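Local coordinates for protein pectate lyase (Bacillus, PDB 3VMV) that probably cleaves polygalacturonate (pectate) as a secreted pectate lyase of polysaccharide lyase family 1, built as a beta-helix, at residues A[113-125]-A[149-161]. Residues are numbered along the deposited sequence; the frame is centred on the assembly and turned at random.
Sequences HHVREGEGTAIEV and SDYYDGLVDMKRN
Arg116 lies across Tyr151 on the solvent side of this contact. Its guanidinium is stacked flat on the ring, planes 19° apart, and Arg116 CD sits over the same face, 3.5 Å from the centroid of the Tyr151 ring. Arg116 NH1 donates to Tyr151 O (2.7 Å), on a lone pair and in the guanidinium plane. CG of Tyr151 is anti to the backbone N (chi1 -174°), which brings the ring under the extended arginine. Without the ring, as with an alanine at Tyr151, the Arg116 guanidinium would probably keep its bond to the backbone carbonyl but lose the stack that holds it flat. Next to this pair, the edge of His114 meets the face of Tyr152 in an offset edge-to-face contact, planes at 78°. His114 CD2 lies 3.4 Å from Tyr152 OH, which sits at the imidazole edge, in its plane.

The other end is buried and tight. Strands 123-125 and 156-158 run parallel, their axes 4.8 Å apart at the closest. Ile123 N binds Leu155 O, and Val125 N binds Asp157 O (2.8 Å). Ile123 and Val125 pair with Val156 and Met158 on the inner face, where Ile134 and Phe139 add to the core. On the face of Glu124 and Asp157, Lys159 NZ reaches in from just after the strand to Glu124 OE1, a 2.8 Å salt bridge. A water 2.6 Å from Asp157 OD2 links it to Lys159 NZ and Thr121 OG1; Asp157 OD1 accepts from Leu180 N. Such in-register parallel strands, one from each successive coil, are characteristic of the pectate lyase beta-helix.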
loop_
_atom_site.group_PDB
_atom_site.type_symbol
_atom_site.label_atom_id
_atom_site.label_comp_id
_atom_site.label_asym_id
_atom_site.label_seq_id
_atom_site.Cartn_x
_atom_site.Cartn_y
_atom_site.Cartn_z
ATOM N N HIS A 113 7.409 9.032 5.623
ATOM C CA HIS A 113 6.471 10.101 5.850
ATOM C C HIS A 113 6.910 11.447 5.272
ATOM O O HIS A 113 8.062 11.691 4.989
ATOM C CB HIS A 113 6.213 10.231 7.368
ATOM C CG HIS A 113 7.430 10.652 8.143
ATOM N ND1 HIS A 113 7.691 11.971 8.458
ATOM C CD2 HIS A 113 8.458 9.935 8.663
ATOM C CE1 HIS A 113 8.826 12.049 9.136
ATOM N NE2 HIS A 113 9.316 10.828 9.270
ATOM N N HIS A 114 5.900 12.285 5.065
ATOM C CA HIS A 114 6.067 13.646 4.557
ATOM C C HIS A 114 6.832 13.605 3.239
ATOM O O HIS A 114 7.715 14.446 3.008
ATOM C CB HIS A 114 6.728 14.585 5.571
ATOM C CG HIS A 114 5.884 14.811 6.779
ATOM N ND1 HIS A 114 5.931 13.985 7.884
ATOM C CD2 HIS A 114 4.925 15.732 7.031
ATOM C CE1 HIS A 114 5.068 14.423 8.790
ATOM N NE2 HIS A 114 4.455 15.492 8.304
ATOM N N VAL A 115 6.437 12.681 2.360
ATOM C CA VAL A 115 7.122 12.554 1.071
ATOM C C VAL A 115 6.490 13.518 0.073
ATOM O O VAL A 115 5.372 13.310 -0.386
ATOM C CB VAL A 115 7.089 11.117 0.550
ATOM C CG1 VAL A 115 7.981 10.973 -0.737
ATOM C CG2 VAL A 115 7.658 10.177 1.646
ATOM N N ARG A 116 7.205 14.588 -0.256
ATOM C CA ARG A 116 6.780 15.536 -1.287
ATOM C C ARG A 116 7.607 15.389 -2.582
ATOM O O ARG A 116 7.058 15.411 -3.689
ATOM C CB ARG A 116 6.897 16.979 -0.788
ATOM C CG ARG A 116 6.698 17.987 -1.916
ATOM C CD ARG A 116 6.335 19.371 -1.432
ATOM N NE ARG A 116 6.359 20.316 -2.553
ATOM C CZ ARG A 116 5.410 20.445 -3.485
ATOM N NH1 ARG A 116 4.297 19.727 -3.461
ATOM N NH2 ARG A 116 5.573 21.336 -4.457
ATOM N N GLU A 117 8.925 15.263 -2.431
ATOM C CA GLU A 117 9.824 15.161 -3.604
ATOM C C GLU A 117 9.798 13.769 -4.245
ATOM O O GLU A 117 9.221 12.837 -3.699
ATOM C CB GLU A 117 11.234 15.573 -3.207
ATOM C CG GLU A 117 11.296 17.021 -2.729
ATOM C CD GLU A 117 12.695 17.449 -2.344
ATOM O OE1 GLU A 117 13.629 17.195 -3.138
ATOM O OE2 GLU A 117 12.862 18.035 -1.249
ATOM N N GLY A 118 10.443 13.607 -5.407
ATOM C CA GLY A 118 10.362 12.329 -6.094
ATOM C C GLY A 118 8.988 12.120 -6.704
ATOM O O GLY A 118 8.468 12.975 -7.417
ATOM N N GLU A 119 8.396 10.958 -6.442
ATOM C CA GLU A 119 7.005 10.746 -6.829
ATOM C C GLU A 119 6.063 11.410 -5.821
ATOM O O GLU A 119 4.858 11.458 -6.054
ATOM C CB GLU A 119 6.658 9.245 -6.860
ATOM C CG GLU A 119 7.501 8.390 -7.807
ATOM C CD GLU A 119 7.097 8.551 -9.271
ATOM O OE1 GLU A 119 6.098 9.277 -9.557
ATOM O OE2 GLU A 119 7.782 7.946 -10.155
ATOM N N GLY A 120 6.597 11.876 -4.691
ATOM C CA GLY A 120 5.764 12.405 -3.620
ATOM C C GLY A 120 4.956 11.306 -2.940
ATOM O O GLY A 120 3.897 11.556 -2.337
ATOM N N THR A 121 5.472 10.092 -3.016
ATOM C CA THR A 121 4.721 8.929 -2.551
ATOM C C THR A 121 5.606 8.044 -1.681
ATOM O O THR A 121 6.779 7.817 -1.999
ATOM C CB THR A 121 4.216 8.150 -3.775
ATOM O OG1 THR A 121 3.229 8.957 -4.462
ATOM C CG2 THR A 121 3.565 6.819 -3.374
ATOM N N ALA A 122 5.064 7.537 -0.572
ATOM C CA ALA A 122 5.906 6.788 0.365
ATOM C C ALA A 122 6.404 5.467 -0.266
ATOM O O ALA A 122 7.585 5.154 -0.167
ATOM C CB ALA A 122 5.169 6.522 1.701
ATOM N N ILE A 123 5.499 4.677 -0.863
ATOM C CA ILE A 123 5.940 3.525 -1.645
ATOM C C ILE A 123 5.166 3.505 -2.941
ATOM O O ILE A 123 3.942 3.404 -2.940
ATOM C CB ILE A 123 5.729 2.201 -0.923
ATOM C CG1 ILE A 123 6.427 2.231 0.430
ATOM C CG2 ILE A 123 6.303 1.036 -1.772
ATOM C CD1 ILE A 123 6.226 0.928 1.280
ATOM N N GLU A 124 5.879 3.603 -4.061
ATOM C CA GLU A 124 5.294 3.448 -5.378
ATOM C C GLU A 124 5.662 2.092 -5.927
ATOM O O GLU A 124 6.854 1.777 -6.004
ATOM C CB GLU A 124 5.781 4.551 -6.332
ATOM C CG GLU A 124 5.369 4.201 -7.807
ATOM C CD GLU A 124 5.333 5.354 -8.822
ATOM O OE1 GLU A 124 4.364 6.162 -8.831
ATOM O OE2 GLU A 124 6.250 5.419 -9.674
ATOM N N VAL A 125 4.670 1.284 -6.315
ATOM C CA VAL A 125 4.946 -0.048 -6.832
ATOM C C VAL A 125 4.494 -0.059 -8.296
ATOM O O VAL A 125 3.316 0.099 -8.567
ATOM C CB VAL A 125 4.182 -1.113 -6.026
ATOM C CG1 VAL A 125 4.490 -2.485 -6.544
ATOM C CG2 VAL A 125 4.475 -1.015 -4.506
ATOM N N SER A 149 -4.329 19.334 -1.021
ATOM C CA SER A 149 -4.388 17.876 -1.056
ATOM C C SER A 149 -3.268 17.299 -1.912
ATOM O O SER A 149 -3.001 16.129 -1.811
ATOM C CB SER A 149 -5.739 17.405 -1.606
ATOM O OG SER A 149 -5.883 17.879 -2.945
ATOM N N ASP A 150 -2.629 18.113 -2.772
ATOM C CA ASP A 150 -1.628 17.614 -3.705
ATOM C C ASP A 150 -0.202 17.958 -3.273
ATOM O O ASP A 150 0.764 17.644 -3.981
ATOM C CB ASP A 150 -1.850 18.198 -5.107
ATOM C CG ASP A 150 -3.143 17.761 -5.725
ATOM O OD1 ASP A 150 -3.529 16.602 -5.530
ATOM O OD2 ASP A 150 -3.771 18.581 -6.424
ATOM N N TYR A 151 -0.049 18.615 -2.112
ATOM C CA TYR A 151 1.306 19.006 -1.666
ATOM C C TYR A 151 2.155 17.759 -1.510
ATOM O O TYR A 151 3.304 17.712 -1.984
ATOM C CB TYR A 151 1.244 19.805 -0.364
ATOM C CG TYR A 151 2.575 20.360 0.094
ATOM C CD1 TYR A 151 3.023 21.579 -0.366
ATOM C CD2 TYR A 151 3.382 19.645 0.978
ATOM C CE1 TYR A 151 4.239 22.095 0.055
ATOM C CE2 TYR A 151 4.584 20.140 1.401
ATOM C CZ TYR A 151 5.006 21.375 0.942
ATOM O OH TYR A 151 6.212 21.870 1.376
ATOM N N TYR A 152 1.594 16.774 -0.798
ATOM C CA TYR A 152 2.099 15.406 -0.816
ATOM C C TYR A 152 1.268 14.632 -1.808
ATOM O O TYR A 152 0.090 15.004 -2.069
ATOM C CB TYR A 152 1.983 14.784 0.586
ATOM C CG TYR A 152 2.690 15.620 1.645
ATOM C CD1 TYR A 152 4.082 15.688 1.698
ATOM C CD2 TYR A 152 1.940 16.336 2.586
ATOM C CE1 TYR A 152 4.721 16.478 2.661
ATOM C CE2 TYR A 152 2.567 17.121 3.552
ATOM C CZ TYR A 152 3.940 17.174 3.589
ATOM O OH TYR A 152 4.551 17.984 4.546
ATOM N N ASP A 153 1.831 13.541 -2.344
ATOM C CA ASP A 153 1.057 12.706 -3.276
ATOM C C ASP A 153 0.505 11.481 -2.549
ATOM O O ASP A 153 -0.391 11.634 -1.725
ATOM C CB ASP A 153 1.889 12.360 -4.527
ATOM C CG ASP A 153 1.035 11.904 -5.719
ATOM O OD1 ASP A 153 -0.200 11.820 -5.610
ATOM O OD2 ASP A 153 1.632 11.644 -6.803
ATOM N N GLY A 154 0.950 10.278 -2.874
ATOM C CA GLY A 154 0.334 9.105 -2.239
ATOM C C GLY A 154 1.054 8.540 -1.040
ATOM O O GLY A 154 2.175 8.907 -0.742
ATOM N N LEU A 155 0.413 7.604 -0.349
ATOM C CA LEU A 155 1.139 6.847 0.627
ATOM C C LEU A 155 1.612 5.548 0.029
ATOM O O LEU A 155 2.817 5.338 -0.060
ATOM C CB LEU A 155 0.324 6.624 1.913
ATOM C CG LEU A 155 0.140 7.932 2.712
ATOM C CD1 LEU A 155 -0.619 7.631 3.991
ATOM C CD2 LEU A 155 1.483 8.624 3.033
ATOM N N VAL A 156 0.708 4.677 -0.396
ATOM C CA VAL A 156 1.142 3.483 -1.139
ATOM C C VAL A 156 0.354 3.387 -2.414
ATOM O O VAL A 156 -0.891 3.246 -2.380
ATOM C CB VAL A 156 0.962 2.147 -0.364
ATOM C CG1 VAL A 156 1.238 0.936 -1.303
ATOM C CG2 VAL A 156 1.902 2.110 0.868
ATOM N N ASP A 157 1.037 3.559 -3.558
ATOM C CA ASP A 157 0.378 3.561 -4.861
ATOM C C ASP A 157 0.894 2.423 -5.700
ATOM O O ASP A 157 2.094 2.141 -5.704
ATOM C CB ASP A 157 0.619 4.861 -5.646
ATOM C CG ASP A 157 -0.080 6.077 -5.050
ATOM O OD1 ASP A 157 -0.979 5.944 -4.206
ATOM O OD2 ASP A 157 0.294 7.229 -5.446
ATOM N N MET A 158 -0.014 1.780 -6.434
ATOM C CA MET A 158 0.340 0.678 -7.333
ATOM C C MET A 158 -0.130 1.012 -8.723
ATOM O O MET A 158 -1.277 1.463 -8.908
ATOM C CB MET A 158 -0.337 -0.616 -6.828
ATOM C CG MET A 158 0.120 -0.921 -5.376
ATOM S SD MET A 158 -0.905 -2.257 -4.798
ATOM C CE MET A 158 -0.526 -2.096 -3.028
ATOM N N LYS A 159 0.743 0.785 -9.696
ATOM C CA LYS A 159 0.490 1.202 -11.073
ATOM C C LYS A 159 1.099 0.223 -12.056
ATOM O O LYS A 159 1.990 -0.577 -11.704
ATOM C CB LYS A 159 1.167 2.572 -11.342
ATOM C CG LYS A 159 0.766 3.689 -10.377
ATOM C CD LYS A 159 1.549 4.999 -10.670
ATOM C CE LYS A 159 1.207 6.090 -9.641
ATOM N NZ LYS A 159 2.048 7.321 -9.868
ATOM N N ARG A 160 0.672 0.356 -13.318
ATOM C CA ARG A 160 1.402 -0.226 -14.453
ATOM C C ARG A 160 1.666 -1.721 -14.241
ATOM O O ARG A 160 2.804 -2.195 -14.263
ATOM C CB ARG A 160 2.694 0.563 -14.735
ATOM C CG ARG A 160 2.355 2.008 -15.174
ATOM C CD ARG A 160 3.599 2.752 -15.605
ATOM N NE ARG A 160 3.198 4.003 -16.258
ATOM C CZ ARG A 160 2.939 4.150 -17.557
ATOM N NH1 ARG A 160 3.045 3.127 -18.398
ATOM N NH2 ARG A 160 2.565 5.339 -18.015
ATOM N N ASN A 161 0.573 -2.456 -14.067
ATOM C CA ASN A 161 0.609 -3.916 -14.060
ATOM C C ASN A 161 1.322 -4.580 -12.885
ATOM O O ASN A 161 1.648 -5.757 -12.970
ATOM C CB ASN A 161 1.193 -4.415 -15.374
ATOM C CG ASN A 161 0.383 -3.950 -16.530
ATOM O OD1 ASN A 161 -0.774 -4.346 -16.680
ATOM N ND2 ASN A 161 0.955 -3.058 -17.327
HETATM O O HOH W 1 4.203 15.743 -3.865
HETATM O O HOH W 2 2.125 19.556 -5.675
HETATM O O HOH W 3 3.583 9.889 -8.462
HETATM O O HOH W 4 3.225 11.346 0.424
HETATM O O HOH W 5 2.339 7.951 -6.858
#